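Local coordinates for putative isochorismatase (Bordetella bronchiseptica, PDB 3UAO), which hydrolyses maleamate to maleate and ammonia, an amidohydrolase step in the degradation of nicotinate (vitamin B3), at residues H90-Y95 against V136-T141; L48-V53 against L162-A167; S143-T148 against V178-A183. All blocks are in the same frame, centred on the assembly; numbering follows the deposited sequence.

Contact 1: residues H90-Y95 against V136-T141; sequences HSRIVY and VVRKST
His90 to Ile93 run in register beside Val136 to Lys139 as neighbouring parallel strands of the Rossmann-like isochorismatase fold; strand 135-139 is the outermost on this side of the chain's sheet. Backbone bonds alternate across the pair: Val137 N gives to His90 O at 2.6 Å, Arg92 N to Val137 O, Lys139 N to Arg92 O, and Val94 N to Lys139 O just past the strand end. CA-H...O contacts fill in between, as from Ser91 CA to Val137 O at 3.1 Å.

Charge gathers on the face carrying Arg92 and Arg138. Their side chains lie side by side, NH1 of Arg92 3.6 Å from NH2 of Arg138, with guanidinium planes turned 70° apart; Glu117 forms salt bridges with both. Apolar atoms flank them: Val136 CG1, anti to its own N (chi1 -176°), meets Arg92 CD at 3.6 Å, and Val94 CG2 lies 3.8 Å from Arg138 CG.

On the other face Lys139 CE passes 3.4 Å from Ser91 OG, which bonds to Asp51. A bend at chi4 (46°) then carries NZ toward Ile93, where Thr141 O accepts from it at 2.7 Å and Asp51 makes a salt bridge. Asp51, Lys139 and the modified Cys172 probably form the family's catalytic triad. Beyond the strands, the Tyr95 hydroxyl bonds to Asn103, while Ser140 CB sits over one ring face, 4.2 Å from the centroid.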
loop_
_atom_site.group_PDB
_atom_site.type_symbol
_atom_site.label_atom_id
_atom_site.label_comp_id
_atom_site.label_asym_id
_atom_site.label_seq_id
_atom_site.Cartn_x
_atom_site.Cartn_y
_atom_site.Cartn_z
ATOM N N HIS A 90 -0.774 -12.998 14.138
ATOM C CA HIS A 90 0.566 -13.003 14.683
ATOM C C HIS A 90 1.519 -12.562 13.566
ATOM O O HIS A 90 1.304 -12.868 12.401
ATOM C CB HIS A 90 0.943 -14.426 15.124
ATOM C CG HIS A 90 -0.083 -15.094 15.989
ATOM N ND1 HIS A 90 0.091 -15.272 17.344
ATOM C CD2 HIS A 90 -1.296 -15.619 15.693
ATOM C CE1 HIS A 90 -0.970 -15.894 17.842
ATOM N NE2 HIS A 90 -1.825 -16.116 16.859
ATOM N N SER A 91 2.567 -11.845 13.931
ATOM C CA SER A 91 3.532 -11.378 12.974
ATOM C C SER A 91 4.872 -12.036 13.312
ATOM O O SER A 91 5.160 -12.392 14.458
ATOM C CB SER A 91 3.623 -9.831 13.019
ATOM O OG SER A 91 4.704 -9.379 13.813
ATOM N N ARG A 92 5.689 -12.187 12.289
ATOM C CA ARG A 92 7.039 -12.741 12.423
ATOM C C ARG A 92 7.874 -12.003 11.410
ATOM O O ARG A 92 7.367 -11.736 10.326
ATOM C CB ARG A 92 7.071 -14.229 12.033
ATOM C CG ARG A 92 6.267 -15.167 12.918
ATOM C CD ARG A 92 6.240 -16.565 12.352
ATOM N NE ARG A 92 7.610 -17.028 12.124
ATOM C CZ ARG A 92 7.995 -17.918 11.212
ATOM N NH1 ARG A 92 7.130 -18.509 10.404
ATOM N NH2 ARG A 92 9.271 -18.198 11.109
ATOM N N ILE A 93 9.115 -11.632 11.755
ATOM C CA ILE A 93 10.062 -11.137 10.763
ATOM C C ILE A 93 10.657 -12.355 10.107
ATOM O O ILE A 93 11.086 -13.307 10.794
ATOM C CB ILE A 93 11.124 -10.212 11.365
ATOM C CG1 ILE A 93 10.464 -8.914 11.846
ATOM C CG2 ILE A 93 12.194 -9.790 10.328
ATOM C CD1 ILE A 93 11.400 -7.952 12.619
ATOM N N VAL A 94 10.577 -12.388 8.772
ATOM C CA VAL A 94 11.169 -13.459 7.961
ATOM C C VAL A 94 11.815 -12.915 6.688
ATOM O O VAL A 94 11.150 -12.298 5.848
ATOM C CB VAL A 94 10.129 -14.486 7.542
ATOM C CG1 VAL A 94 10.738 -15.471 6.490
ATOM C CG2 VAL A 94 9.557 -15.234 8.742
ATOM N N TYR A 95 13.107 -13.160 6.529
ATOM C CA TYR A 95 13.794 -12.947 5.245
ATOM C C TYR A 95 14.018 -14.275 4.533
ATOM O O TYR A 95 13.951 -15.337 5.162
ATOM C CB TYR A 95 15.142 -12.289 5.470
ATOM C CG TYR A 95 15.072 -10.831 5.912
ATOM C CD1 TYR A 95 15.249 -9.794 4.997
ATOM C CD2 TYR A 95 14.883 -10.500 7.226
ATOM C CE1 TYR A 95 15.201 -8.470 5.385
ATOM C CE2 TYR A 95 14.821 -9.152 7.633
ATOM C CZ TYR A 95 14.982 -8.156 6.702
ATOM O OH TYR A 95 14.932 -6.838 7.068
ATOM N N VAL A 136 -0.805 -15.720 10.416
ATOM C CA VAL A 136 0.616 -15.483 10.674
ATOM C C VAL A 136 1.099 -14.643 9.529
ATOM O O VAL A 136 1.166 -15.088 8.399
ATOM C CB VAL A 136 1.431 -16.802 10.757
ATOM C CG1 VAL A 136 2.886 -16.543 11.113
ATOM C CG2 VAL A 136 0.766 -17.785 11.761
ATOM N N VAL A 137 1.414 -13.397 9.813
ATOM C CA VAL A 137 1.863 -12.527 8.785
ATOM C C VAL A 137 3.378 -12.420 8.916
ATOM O O VAL A 137 3.917 -12.254 10.010
ATOM C CB VAL A 137 1.096 -11.177 8.777
ATOM C CG1 VAL A 137 0.941 -10.651 10.088
ATOM C CG2 VAL A 137 1.806 -10.163 7.919
ATOM N N ARG A 138 4.049 -12.581 7.766
ATOM C CA ARG A 138 5.490 -12.538 7.655
ATOM C C ARG A 138 5.863 -11.236 7.045
ATOM O O ARG A 138 5.201 -10.762 6.124
ATOM C CB ARG A 138 5.989 -13.649 6.762
ATOM C CG ARG A 138 6.022 -15.040 7.437
ATOM C CD ARG A 138 5.828 -16.118 6.377
ATOM N NE ARG A 138 5.879 -17.457 6.943
ATOM C CZ ARG A 138 4.827 -18.251 7.178
ATOM N NH1 ARG A 138 3.584 -17.866 6.883
ATOM N NH2 ARG A 138 5.039 -19.472 7.691
ATOM N N LYS A 139 6.943 -10.641 7.556
ATOM C CA LYS A 139 7.308 -9.324 7.154
ATOM C C LYS A 139 8.813 -9.228 7.160
ATOM O O LYS A 139 9.485 -10.005 7.829
ATOM C CB LYS A 139 6.665 -8.305 8.107
ATOM C CG LYS A 139 7.217 -8.280 9.568
ATOM C CD LYS A 139 6.175 -7.685 10.494
ATOM C CE LYS A 139 6.681 -7.386 11.920
ATOM N NZ LYS A 139 8.020 -6.689 11.933
ATOM N N SER A 140 9.333 -8.302 6.364
ATOM C CA SER A 140 10.729 -7.979 6.351
ATOM C C SER A 140 10.930 -6.511 6.746
ATOM O O SER A 140 12.003 -5.980 6.570
ATOM C CB SER A 140 11.260 -8.204 4.938
ATOM O OG SER A 140 10.403 -7.592 3.974
ATOM N N THR A 141 9.884 -5.863 7.270
ATOM C CA THR A 141 9.945 -4.464 7.757
ATOM C C THR A 141 9.372 -4.392 9.177
ATOM O O THR A 141 8.848 -5.406 9.678
ATOM C CB THR A 141 9.125 -3.596 6.838
ATOM O OG1 THR A 141 7.801 -4.139 6.745
ATOM C CG2 THR A 141 9.742 -3.619 5.463
#

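Contact 2: residues L48-V53 against L162-A167; sequences LIVDFV and LLVAGA
Leu48, Ile49 and Val50 pair with Val164, Ala165 and Gly166 at the middle of the Rossmann-like parallel sheet, where the first and fourth strands adjoin. All touching residues are buried, so no side faces solvent; packing is closest around Gly166 and widest between Ile49 and Ala165, where Ile49 CG2 stands 4.4 Å from Ala165 CB. On the reverse face Leu162 spreads its two methyls against Leu48, whose CG is anti to the backbone N (chi1 -177°); Leu48 CB lies 4.0 Å from Leu162 CD2, the two leucines crossing at a slant. Val50 CG1 meets Val164 CG1 at 3.8 Å on the same face. Leu48 N gives a backbone bond to Leu163 O.

Toward Gly166, Val50 N reaches Ala165 O at 2.6 Å, tilted 32° from the carbonyl plane, and Ala167 N gives to Val50 O at 2.9 Å. Gly166 CA comes within 3.0 Å of the same Val50 O; at phi 137° a CB would run into that oxygen, so only the bare CA fits. Past the strand the chain breaks into an inverse gamma turn centred on Phe52. The Asp51 carboxylate takes a hydrogen bond from Ser91 and a salt bridge from Lys139, at the probable active site, while the Phe52 ring folds back between helix 67-84 and strand 161-167. Gly166 CA stands over the centre of one ring face, a CH-pi contact modelled at 3.4 Å from the centroid, its exact closeness doubtful.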
loop_
_atom_site.group_PDB
_atom_site.type_symbol
_atom_site.label_atom_id
_atom_site.label_comp_id
_atom_site.label_asym_id
_atom_site.label_seq_id
_atom_site.Cartn_x
_atom_site.Cartn_y
_atom_site.Cartn_z
ATOM N N LEU A 48 -3.590 -8.301 17.555
ATOM C CA LEU A 48 -2.337 -8.447 16.867
ATOM C C LEU A 48 -1.241 -8.650 17.879
ATOM O O LEU A 48 -1.080 -7.799 18.757
ATOM C CB LEU A 48 -2.036 -7.129 16.160
ATOM C CG LEU A 48 -0.764 -7.183 15.348
ATOM C CD1 LEU A 48 -0.875 -8.317 14.361
ATOM C CD2 LEU A 48 -0.596 -5.855 14.694
ATOM N N ILE A 49 -0.488 -9.734 17.756
ATOM C CA ILE A 49 0.687 -9.948 18.567
ATOM C C ILE A 49 1.907 -9.783 17.664
ATOM O O ILE A 49 2.160 -10.615 16.784
ATOM C CB ILE A 49 0.690 -11.348 19.186
ATOM C CG1 ILE A 49 -0.618 -11.625 19.943
ATOM C CG2 ILE A 49 1.856 -11.519 20.128
ATOM C CD1 ILE A 49 -0.715 -13.038 20.466
ATOM N N VAL A 50 2.684 -8.727 17.852
ATOM C CA VAL A 50 3.766 -8.480 16.890
ATOM C C VAL A 50 5.136 -8.996 17.336
ATOM O O VAL A 50 5.651 -8.596 18.348
ATOM C CB VAL A 50 3.766 -6.993 16.283
ATOM C CG1 VAL A 50 2.558 -6.206 16.720
ATOM C CG2 VAL A 50 5.018 -6.273 16.518
ATOM N N ASP A 51 5.662 -9.949 16.580
ATOM C CA ASP A 51 7.036 -10.429 16.705
ATOM C C ASP A 51 7.466 -10.996 18.046
ATOM O O ASP A 51 8.642 -10.933 18.406
ATOM C CB ASP A 51 8.022 -9.324 16.298
ATOM C CG ASP A 51 7.857 -8.906 14.887
ATOM O OD1 ASP A 51 7.184 -9.627 14.123
ATOM O OD2 ASP A 51 8.387 -7.833 14.551
ATOM N N PHE A 52 6.553 -11.582 18.786
ATOM C CA PHE A 52 6.959 -12.304 19.986
ATOM C C PHE A 52 7.585 -13.639 19.593
ATOM O O PHE A 52 6.969 -14.691 19.764
ATOM C CB PHE A 52 5.783 -12.494 20.945
ATOM C CG PHE A 52 5.608 -11.366 21.910
ATOM C CD1 PHE A 52 6.655 -10.505 22.191
ATOM C CD2 PHE A 52 4.399 -11.199 22.584
ATOM C CE1 PHE A 52 6.488 -9.509 23.119
ATOM C CE2 PHE A 52 4.241 -10.219 23.508
ATOM C CZ PHE A 52 5.270 -9.375 23.787
ATOM N N VAL A 53 8.819 -13.564 19.076
ATOM C CA VAL A 53 9.516 -14.711 18.495
ATOM C C VAL A 53 10.746 -15.009 19.339
ATOM O O VAL A 53 11.239 -14.124 20.032
ATOM C CB VAL A 53 9.874 -14.476 16.997
ATOM C CG1 VAL A 53 8.615 -14.199 16.195
ATOM C CG2 VAL A 53 10.860 -13.350 16.820
ATOM N N LEU A 162 -8.375 -2.993 17.231
ATOM C CA LEU A 162 -7.336 -3.989 17.259
ATOM C C LEU A 162 -6.460 -3.853 18.502
ATOM O O LEU A 162 -5.810 -2.846 18.714
ATOM C CB LEU A 162 -6.467 -3.801 15.995
ATOM C CG LEU A 162 -5.300 -4.761 15.754
ATOM C CD1 LEU A 162 -5.891 -6.177 15.549
ATOM C CD2 LEU A 162 -4.408 -4.320 14.600
ATOM N N LEU A 163 -6.422 -4.883 19.329
ATOM C CA LEU A 163 -5.540 -4.886 20.480
ATOM C C LEU A 163 -4.145 -5.255 19.961
ATOM O O LEU A 163 -4.005 -6.139 19.122
ATOM C CB LEU A 163 -6.031 -5.882 21.532
ATOM C CG LEU A 163 -7.264 -5.478 22.398
ATOM C CD1 LEU A 163 -8.580 -5.420 21.594
ATOM C CD2 LEU A 163 -7.411 -6.404 23.588
ATOM N N VAL A 164 -3.122 -4.544 20.416
ATOM C CA VAL A 164 -1.745 -4.851 20.033
ATOM C C VAL A 164 -0.867 -5.245 21.218
ATOM O O VAL A 164 -0.865 -4.604 22.256
ATOM C CB VAL A 164 -1.062 -3.659 19.285
ATOM C CG1 VAL A 164 0.373 -4.038 18.908
ATOM C CG2 VAL A 164 -1.842 -3.317 18.042
ATOM N N ALA A 165 -0.116 -6.315 21.007
ATOM C CA ALA A 165 0.920 -6.776 21.884
ATOM C C ALA A 165 2.171 -7.038 21.046
ATOM O O ALA A 165 2.089 -7.089 19.846
ATOM C CB ALA A 165 0.479 -8.070 22.529
ATOM N N GLY A 166 3.327 -7.214 21.691
ATOM C CA GLY A 166 4.513 -7.661 21.017
ATOM C C GLY A 166 5.759 -6.917 21.414
ATOM O O GLY A 166 5.803 -6.241 22.438
ATOM N N ALA A 167 6.792 -7.058 20.579
ATOM C CA ALA A 167 8.076 -6.394 20.794
ATOM C C ALA A 167 8.552 -5.912 19.426
ATOM O O ALA A 167 8.077 -6.437 18.435
ATOM C CB ALA A 167 9.063 -7.363 21.372
#

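Contact 3: residues S143-T148 against V178-A183; sequences SAFYGT and VDAMSA
Phe145 begins a type II beta turn ending at Thr148, and its CA lies 6.4 Å from that of Asp179 on helix 174-182. The polar link is made by Ser143, whose OG donates to Asp179 OD2; the modelled 2.4 Å is very short and its exact value doubtful. Turned anti to the serine's own N (chi1 164°), the same OG lies on the carbonyl side and accepts from Phe145 N, two residues on, at 3.0 Å, forming an ST turn, with a weaker bond from Tyr146 N. One hydroxyl thus fixes the start of the loop and ties it to the helix.

Phe145 supplies the apolar half. Its CB passes 3.6 Å from Asp179 CB, the side chains sliding past each other in opposite directions with ring and carboxylate planes 76° apart. Helix 174-182 belongs to the beta-alpha-beta crossover from strand 161-167 to strand 186-195, and it offers its backbone to one face of the phenyl ring: Ala180 CA makes a CH-pi contact 4.1 Å from the centroid, 28° off the normal. Ala180 CB touches ring atom CE2 at 3.7 Å, and Ala183 CB approaches obliquely. Leu150, Ala151 and Leu154 of helix 150-156 also pack on the ring, which thus contacts two helices. Tyr146 instead packs against Ala183 of the third subunit. Within the loop, Thr148 OG1 donates to Ala144 O at 2.6 Å.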
loop_
_atom_site.group_PDB
_atom_site.type_symbol
_atom_site.label_atom_id
_atom_site.label_comp_id
_atom_site.label_asym_id
_atom_site.label_seq_id
_atom_site.Cartn_x
_atom_site.Cartn_y
_atom_site.Cartn_z
ATOM N N SER A 143 6.637 -2.783 10.536
ATOM C CA SER A 143 5.163 -2.835 10.713
ATOM C C SER A 143 4.515 -4.088 10.173
ATOM O O SER A 143 4.806 -4.507 9.090
ATOM C CB SER A 143 4.512 -1.638 10.022
ATOM O OG SER A 143 3.115 -1.830 9.851
ATOM N N ALA A 144 3.577 -4.655 10.912
ATOM C CA ALA A 144 2.879 -5.888 10.470
ATOM C C ALA A 144 1.954 -5.611 9.285
ATOM O O ALA A 144 1.355 -6.557 8.712
ATOM C CB ALA A 144 2.078 -6.516 11.646
ATOM N N PHE A 145 1.838 -4.339 8.910
ATOM C CA PHE A 145 0.964 -3.899 7.837
ATOM C C PHE A 145 1.733 -3.613 6.553
ATOM O O PHE A 145 1.160 -3.745 5.435
ATOM C CB PHE A 145 0.199 -2.605 8.244
ATOM C CG PHE A 145 -0.870 -2.831 9.275
ATOM C CD1 PHE A 145 -2.170 -3.052 8.901
ATOM C CD2 PHE A 145 -0.572 -2.843 10.613
ATOM C CE1 PHE A 145 -3.155 -3.301 9.860
ATOM C CE2 PHE A 145 -1.543 -3.065 11.541
ATOM C CZ PHE A 145 -2.834 -3.306 11.154
ATOM N N TYR A 146 3.001 -3.182 6.674
ATOM C CA TYR A 146 3.757 -2.753 5.485
ATOM C C TYR A 146 4.081 -3.930 4.553
ATOM O O TYR A 146 4.921 -4.801 4.885
ATOM C CB TYR A 146 5.078 -2.025 5.860
ATOM C CG TYR A 146 5.533 -1.199 4.680
ATOM C CD1 TYR A 146 5.173 0.137 4.579
ATOM C CD2 TYR A 146 6.184 -1.776 3.601
ATOM C CE1 TYR A 146 5.500 0.901 3.443
ATOM C CE2 TYR A 146 6.526 -1.021 2.440
ATOM C CZ TYR A 146 6.168 0.300 2.355
ATOM O OH TYR A 146 6.497 1.083 1.234
ATOM N N GLY A 147 3.478 -3.951 3.369
ATOM C CA GLY A 147 3.854 -4.970 2.380
ATOM C C GLY A 147 3.427 -6.349 2.787
ATOM O O GLY A 147 4.107 -7.333 2.527
ATOM N N THR A 148 2.294 -6.396 3.462
ATOM C CA THR A 148 1.665 -7.602 3.918
ATOM C C THR A 148 0.173 -7.451 3.671
ATOM O O THR A 148 -0.312 -6.406 3.238
ATOM C CB THR A 148 1.829 -7.824 5.439
ATOM O OG1 THR A 148 0.877 -7.017 6.158
ATOM C CG2 THR A 148 3.270 -7.513 5.941
ATOM N N VAL A 178 0.880 2.774 14.527
ATOM C CA VAL A 178 0.684 3.898 13.644
ATOM C C VAL A 178 0.064 3.413 12.330
ATOM O O VAL A 178 -0.804 4.072 11.776
ATOM C CB VAL A 178 2.020 4.603 13.381
ATOM C CG1 VAL A 178 1.912 5.584 12.189
ATOM C CG2 VAL A 178 2.486 5.325 14.667
ATOM N N ASP A 179 0.493 2.252 11.837
ATOM C CA ASP A 179 -0.117 1.733 10.586
ATOM C C ASP A 179 -1.572 1.375 10.723
ATOM O O ASP A 179 -2.401 1.634 9.787
ATOM C CB ASP A 179 0.658 0.546 9.996
ATOM C CG ASP A 179 1.791 0.993 9.012
ATOM O OD1 ASP A 179 1.762 2.136 8.525
ATOM O OD2 ASP A 179 2.680 0.172 8.683
ATOM N N ALA A 180 -1.888 0.787 11.881
ATOM C CA ALA A 180 -3.204 0.271 12.163
ATOM C C ALA A 180 -4.141 1.419 12.175
ATOM O O ALA A 180 -5.215 1.398 11.607
ATOM C CB ALA A 180 -3.202 -0.435 13.513
ATOM N N MET A 181 -3.709 2.453 12.852
ATOM C CA MET A 181 -4.446 3.704 12.910
ATOM C C MET A 181 -4.654 4.216 11.483
ATOM O O MET A 181 -5.774 4.488 11.048
ATOM C CB MET A 181 -3.667 4.755 13.707
ATOM C CG MET A 181 -4.514 5.969 13.923
ATOM S SD MET A 181 -3.520 7.374 14.361
ATOM C CE MET A 181 -2.720 7.708 12.792
ATOM N N SER A 182 -3.555 4.349 10.782
ATOM C CA SER A 182 -3.602 4.852 9.451
ATOM C C SER A 182 -4.570 4.024 8.569
ATOM O O SER A 182 -5.392 4.593 7.894
ATOM C CB SER A 182 -2.195 4.920 8.892
ATOM O OG SER A 182 -1.349 5.687 9.741
ATOM N N ALA A 183 -4.538 2.707 8.675
ATOM C CA ALA A 183 -5.416 1.810 7.920
ATOM C C ALA A 183 -6.908 1.845 8.288
ATOM O O ALA A 183 -7.706 1.162 7.655
ATOM C CB ALA A 183 -4.896 0.391 8.030
#

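Contacts 1 and 2 join strands of one parallel sheet and meet through the neighbouring strands 87-93 and 45-50; contact 3 instead sets a loop against a helix. Contact 2 is the deepest, its centre about 3 Å from the centre of the chain, wholly buried and mainly apolar beyond its backbone bonds. Contact 1, its centre about 11 Å from that point, comes to the surface at the exposed Arg138; on its other face Lys139 forms a salt bridge with Asp51 of contact 2. Contacts 1 and 3 both reach other subunits, whereas no other chain touches contact 2. Contact 3 meets contact 1 through Thr148 against Val137 and contact 2 through Phe145 against Leu162.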